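Local coordinates for Lmo1076 protein (Listeria monocytogenes serovar 1/2a, PDB 3FI7) that probably cleaves cell-wall peptidoglycan as an N-acetylglucosaminidase of family GH73, this chain being the catalytic domain of the autolysin Auto, at residues Tyr166-Lys169 / Leu170-Ile174. Residues are numbered along the deposited sequence; the frame is centred on the assembly and turned at random.
Sequences YASK and LNTLI
Ser168 O takes two bonds from a single residue, Thr172, one turn further along the helix. The hydroxyl Thr172 OG1 donates to Ser168 O over 2.9 Å, and the amide Thr172 N donates to Ser168 O over 3.0 Å with a bent N-H...O angle of 144°. The two donors approach from opposite faces of the carbonyl plane, so the two bonds use different sides of the same oxygen. A chi1 of -60° makes this possible, placing OG1 beside its own backbone N.

The neighbouring i to i+4 bonds, Leu170 N to Tyr166 O, Asn171 N to Ala167 O and Leu173 N to Lys169 O, are all straighter than the one from Thr172 N. The shortest of them joins Asn171 N to Ala167 O at 2.8 Å. Side-chain packing on this turn comes from Tyr166 and Leu170. Leu170 CG lies 4.3 Å above one face of the Tyr166 ring, offset toward its rim, and Leu170 CD1 approaches Tyr166 CE2 obliquely at 3.7 Å. With chi1 at -161° the ring swings to the carbonyl side of its residue, where the leucine can meet it.

Further out, the phenol oxygen of Tyr166 is hydrogen-bonded to Glu62 and Gln58, while Leu170 packs on Ala57 and Leu61, all four on helix 52-63. Asn171 OD1 bonds to Thr153 of helix 149-156, and Lys169 forms a salt bridge with Asp163. Ser168 and Thr172 are exposed, whereas Leu170 and Ile174 are buried. Helix 166-176 is thus amphipathic, its buried side docked against two other helices of the lysozyme-like glucosaminidase domain.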
loop_
_atom_site.group_PDB
_atom_site.type_symbol
_atom_site.label_atom_id
_atom_site.label_comp_id
_atom_site.label_asym_id
_atom_site.label_seq_id
_atom_site.Cartn_x
_atom_site.Cartn_y
_atom_site.Cartn_z
ATOM N N TYR A 166 1.772 13.522 -4.077
ATOM C CA TYR A 166 1.483 12.094 -3.934
ATOM C C TYR A 166 2.630 11.221 -4.439
ATOM O O TYR A 166 3.110 10.345 -3.720
ATOM C CB TYR A 166 0.185 11.705 -4.643
ATOM C CG TYR A 166 -0.381 10.391 -4.153
ATOM C CD1 TYR A 166 -0.776 10.236 -2.829
ATOM C CD2 TYR A 166 -0.517 9.304 -5.006
ATOM C CE1 TYR A 166 -1.284 9.033 -2.371
ATOM C CE2 TYR A 166 -1.033 8.098 -4.557
ATOM C CZ TYR A 166 -1.414 7.967 -3.241
ATOM O OH TYR A 166 -1.930 6.764 -2.791
ATOM N N ALA A 167 3.065 11.461 -5.673
ATOM C CA ALA A 167 4.125 10.650 -6.274
ATOM C C ALA A 167 5.394 10.712 -5.440
ATOM O O ALA A 167 6.056 9.697 -5.192
ATOM C CB ALA A 167 4.408 11.102 -7.697
ATOM N N SER A 168 5.726 11.919 -5.009
ATOM C CA SER A 168 6.916 12.141 -4.206
ATOM C C SER A 168 6.867 11.355 -2.881
ATOM O O SER A 168 7.869 10.791 -2.453
ATOM C CB SER A 168 7.099 13.644 -3.958
ATOM O OG SER A 168 7.943 13.865 -2.846
ATOM N N LYS A 169 5.700 11.312 -2.242
ATOM C CA LYS A 169 5.523 10.505 -1.036
ATOM C C LYS A 169 5.737 9.015 -1.300
ATOM O O LYS A 169 6.468 8.355 -0.561
ATOM C CB LYS A 169 4.139 10.722 -0.432
ATOM C CG LYS A 169 3.915 12.157 0.012
ATOM C CD LYS A 169 2.498 12.376 0.504
ATOM C CE LYS A 169 2.210 13.865 0.630
ATOM N NZ LYS A 169 0.810 14.119 1.028
ATOM N N LEU A 170 5.099 8.484 -2.345
ATOM C CA LEU A 170 5.289 7.083 -2.695
ATOM C C LEU A 170 6.762 6.794 -2.989
ATOM O O LEU A 170 7.305 5.799 -2.514
ATOM C CB LEU A 170 4.439 6.686 -3.902
ATOM C CG LEU A 170 2.931 6.696 -3.697
ATOM C CD1 LEU A 170 2.202 6.409 -5.022
ATOM C CD2 LEU A 170 2.538 5.705 -2.619
ATOM N N ASN A 171 7.398 7.660 -3.776
ATOM C CA ASN A 171 8.814 7.491 -4.095
ATOM C C ASN A 171 9.699 7.480 -2.852
ATOM O O ASN A 171 10.667 6.734 -2.787
ATOM C CB ASN A 171 9.301 8.570 -5.060
ATOM C CG ASN A 171 8.625 8.487 -6.421
ATOM O OD1 ASN A 171 8.054 7.458 -6.783
ATOM N ND2 ASN A 171 8.695 9.574 -7.185
ATOM N N THR A 172 9.361 8.304 -1.866
ATOM C CA THR A 172 10.161 8.376 -0.655
ATOM C C THR A 172 10.021 7.089 0.166
ATOM O O THR A 172 11.005 6.579 0.686
ATOM C CB THR A 172 9.806 9.611 0.191
ATOM O OG1 THR A 172 10.036 10.797 -0.578
ATOM C CG2 THR A 172 10.655 9.663 1.467
ATOM N N LEU A 173 8.803 6.566 0.272
ATOM C CA LEU A 173 8.593 5.289 0.945
ATOM C C LEU A 173 9.359 4.189 0.224
ATOM O O LEU A 173 10.047 3.387 0.844
ATOM C CB LEU A 173 7.113 4.932 0.979
ATOM C CG LEU A 173 6.270 5.709 1.984
ATOM C CD1 LEU A 173 4.831 5.798 1.525
ATOM C CD2 LEU A 173 6.356 5.024 3.320
ATOM N N ILE A 174 9.243 4.165 -1.097
ATOM C CA ILE A 174 9.887 3.132 -1.894
ATOM C C ILE A 174 11.408 3.108 -1.719
ATOM O O ILE A 174 11.974 2.050 -1.453
ATOM C CB ILE A 174 9.490 3.236 -3.374
ATOM C CG1 ILE A 174 8.039 2.780 -3.543
ATOM C CG2 ILE A 174 10.435 2.421 -4.248
ATOM C CD1 ILE A 174 7.431 3.112 -4.906
#